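AHL synthase (Burkholderia glumae, PDB 3P2H) probably makes an N-acyl-L-homoserine lactone quorum-sensing signal from S-adenosyl-L-methionine and a fatty acyl-[ACP], releasing S-methyl-5'-thioadenosine. Local coordinates at residues L70-R75 with H96-S101. The protein carries 3 engineered substitutions. Sequence-based numbering, arbitrary orientation.
With NOO (N-(3-oxocyclohex-1-en-1-yl)octanamide), chain C.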
loop_
_atom_site.group_PDB
_atom_site.type_symbol
_atom_site.label_atom_id
_atom_site.label_comp_id
_atom_site.label_asym_id
_atom_site.label_seq_id
_atom_site.Cartn_x
_atom_site.Cartn_y
_atom_site.Cartn_z
ATOM N N LEU A 70 -1.139 -2.767 -4.695
ATOM C CA LEU A 70 0.047 -3.597 -4.883
ATOM C C LEU A 70 0.427 -3.651 -6.357
ATOM O O LEU A 70 -0.420 -3.896 -7.217
ATOM C CB LEU A 70 -0.205 -5.016 -4.361
ATOM C CG LEU A 70 -0.258 -5.159 -2.834
ATOM C CD1 LEU A 70 -0.729 -6.550 -2.457
ATOM C CD2 LEU A 70 1.117 -4.893 -2.262
ATOM N N LEU A 71 1.704 -3.411 -6.640
ATOM C CA LEU A 71 2.220 -3.434 -8.005
ATOM C C LEU A 71 3.538 -4.184 -8.062
ATOM O O LEU A 71 4.348 -4.085 -7.151
ATOM C CB LEU A 71 2.459 -2.009 -8.513
ATOM C CG LEU A 71 1.266 -1.081 -8.738
ATOM C CD1 LEU A 71 1.779 0.337 -8.974
ATOM C CD2 LEU A 71 0.441 -1.578 -9.922
ATOM N N PRO A 72 3.768 -4.953 -9.137
ATOM C CA PRO A 72 5.027 -5.689 -9.253
ATOM C C PRO A 72 6.089 -4.692 -9.708
ATOM O O PRO A 72 5.800 -3.808 -10.515
ATOM C CB PRO A 72 4.713 -6.733 -10.322
ATOM C CG PRO A 72 3.790 -5.992 -11.236
ATOM C CD PRO A 72 2.870 -5.255 -10.267
ATOM N N THR A 73 7.311 -4.815 -9.203
ATOM C CA THR A 73 8.351 -3.876 -9.607
ATOM C C THR A 73 8.861 -4.119 -11.026
ATOM O O THR A 73 9.588 -3.288 -11.576
ATOM C CB THR A 73 9.542 -3.897 -8.642
ATOM O OG1 THR A 73 10.013 -5.239 -8.488
ATOM C CG2 THR A 73 9.137 -3.317 -7.289
ATOM N N THR A 74 8.487 -5.248 -11.621
ATOM C CA THR A 74 8.913 -5.549 -12.980
ATOM C C THR A 74 8.113 -4.699 -13.969
ATOM O O THR A 74 8.366 -4.720 -15.173
ATOM C CB THR A 74 8.718 -7.028 -13.318
ATOM O OG1 THR A 74 7.353 -7.386 -13.105
ATOM C CG2 THR A 74 9.615 -7.896 -12.450
ATOM N N ARG A 75 7.135 -3.965 -13.451
ATOM C CA ARG A 75 6.323 -3.083 -14.284
ATOM C C ARG A 75 6.413 -1.689 -13.680
ATOM O O ARG A 75 6.869 -1.531 -12.550
ATOM C CB ARG A 75 4.869 -3.560 -14.334
ATOM C CG ARG A 75 4.688 -4.858 -15.111
ATOM C CD ARG A 75 3.220 -5.168 -15.379
ATOM N NE ARG A 75 3.073 -6.495 -15.966
ATOM C CZ ARG A 75 1.918 -7.039 -16.337
ATOM N NH1 ARG A 75 0.780 -6.371 -16.186
ATOM N NH2 ARG A 75 1.904 -8.260 -16.860
ATOM N N HIS A 96 10.776 -10.667 -7.077
ATOM C CA HIS A 96 10.719 -10.836 -5.629
ATOM C C HIS A 96 10.348 -9.574 -4.866
ATOM O O HIS A 96 10.281 -9.598 -3.640
ATOM C CB HIS A 96 12.057 -11.356 -5.092
ATOM C CG HIS A 96 12.429 -12.714 -5.601
ATOM N ND1 HIS A 96 11.495 -13.638 -6.019
ATOM C CD2 HIS A 96 13.635 -13.321 -5.718
ATOM C CE1 HIS A 96 12.107 -14.754 -6.370
ATOM N NE2 HIS A 96 13.406 -14.588 -6.197
ATOM N N VAL A 97 10.126 -8.473 -5.579
ATOM C CA VAL A 97 9.765 -7.214 -4.935
ATOM C C VAL A 97 8.505 -6.593 -5.543
ATOM O O VAL A 97 8.395 -6.454 -6.763
ATOM C CB VAL A 97 10.903 -6.173 -5.033
ATOM C CG1 VAL A 97 10.491 -4.888 -4.329
ATOM C CG2 VAL A 97 12.172 -6.717 -4.414
ATOM N N TRP A 98 7.564 -6.230 -4.678
ATOM C CA TRP A 98 6.313 -5.598 -5.090
ATOM C C TRP A 98 6.214 -4.269 -4.349
ATOM O O TRP A 98 6.733 -4.141 -3.243
ATOM C CB TRP A 98 5.104 -6.473 -4.722
ATOM C CG TRP A 98 4.772 -7.530 -5.737
ATOM C CD1 TRP A 98 5.581 -8.542 -6.166
ATOM C CD2 TRP A 98 3.542 -7.666 -6.462
ATOM N NE1 TRP A 98 4.932 -9.299 -7.116
ATOM C CE2 TRP A 98 3.680 -8.781 -7.316
ATOM C CE3 TRP A 98 2.337 -6.951 -6.474
ATOM C CZ2 TRP A 98 2.661 -9.197 -8.176
ATOM C CZ3 TRP A 98 1.320 -7.365 -7.332
ATOM C CH2 TRP A 98 1.491 -8.478 -8.170
ATOM N N GLU A 99 5.561 -3.286 -4.958
ATOM C CA GLU A 99 5.410 -1.984 -4.322
ATOM C C GLU A 99 4.051 -1.817 -3.665
ATOM O O GLU A 99 3.013 -2.090 -4.274
ATOM C CB GLU A 99 5.589 -0.841 -5.324
ATOM C CG GLU A 99 5.361 0.521 -4.670
ATOM C CD GLU A 99 5.151 1.642 -5.663
ATOM O OE1 GLU A 99 4.232 1.526 -6.493
ATOM O OE2 GLU A 99 5.896 2.641 -5.607
ATOM N N LEU A 100 4.068 -1.350 -2.422
ATOM C CA LEU A 100 2.845 -1.105 -1.675
ATOM C C LEU A 100 2.621 0.402 -1.686
ATOM O O LEU A 100 3.501 1.157 -1.285
ATOM C CB LEU A 100 2.996 -1.599 -0.232
ATOM C CG LEU A 100 1.802 -1.370 0.700
ATOM C CD1 LEU A 100 0.577 -2.084 0.152
ATOM C CD2 LEU A 100 2.135 -1.876 2.102
ATOM N N SER A 101 1.462 0.839 -2.169
ATOM C CA SER A 101 1.145 2.265 -2.210
ATOM C C SER A 101 -0.316 2.508 -1.832
ATOM O O SER A 101 -1.061 1.563 -1.593
ATOM C CB SER A 101 1.423 2.842 -3.602
ATOM O OG SER A 101 0.688 2.158 -4.595
HETATM C C1 NOO C . -1.184 7.252 6.114
HETATM O O1 NOO C . -0.846 7.526 7.262
HETATM C C2 NOO C . -0.290 6.460 5.168
HETATM C C3 NOO C . -0.322 6.647 3.780
HETATM C C4 NOO C . -1.451 7.529 3.209
HETATM C C5 NOO C . -2.788 7.521 4.052
HETATM C C6 NOO C . -2.561 7.754 5.577
HETATM N N7 NOO C . 0.631 6.085 2.829
HETATM C C8 NOO C . 0.530 5.446 1.565
HETATM O O8 NOO C . -0.085 5.896 0.604
HETATM C C9 NOO C . 1.234 4.090 1.336
HETATM C C10 NOO C . 2.274 3.568 2.361
HETATM C C11 NOO C . 3.308 2.663 1.638
HETATM C C12 NOO C . 3.722 1.443 2.481
HETATM C C13 NOO C . 4.841 0.640 1.782
HETATM C C14 NOO C . 5.779 -0.031 2.803
HETATM C C15 NOO C . 6.741 -1.012 2.125
HETATM O O HOH W 1 7.443 -7.749 -9.434
#
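With CG of W98 anti to its own carbonyl carbon (chi1 -85°), the indole folds across the neighbouring strand and lays one face against P72. CA of P72 sits 3.8 Å from the centroid of the five-membered ring of W98 and 14° off the ring normal, a CH-pi contact over the face. CB of P72 follows above CE2 of W98, while CB of L70 reaches the benzo side of the indole 3.8 Å from CE3 of W98. T73 turns OG1 between its backbone N and carbonyl carbon (chi1 53°), which points the hydroxyl at O of V97, 2.7 Å away. That oxygen is gripped twice by the same residue: N of T73 donates to O of V97 from 3.1 Å, somewhat tilted from the carbonyl plane, whereas OG1 approaches from well above it. A water also donates to O of V97, and CG2 of T73 packs on CG1 of V97.

Strands 64-72 and 97-105 run antiparallel here, neighbours in the mixed sheet of the autoinducer synthase fold, related to the acetyltransferases. L71 and E99 form the hydrogen-bonded pair: N of E99 to O of L71 is short at 2.6 Å, and the return bond runs from N of L71 to O of E99. On the face with L71, the extended chain of E99 carries the carboxylate past CD1 of L71 to L79, where OE2 of E99 accepts a hydrogen bond from the backbone N of L79. On the other face, CD2 of L70 meets CD1 of L100 at 3.7 Å, while CB of L100 touches C13 in the octanoyl tail of the bound inhibitor at 3.5 Å.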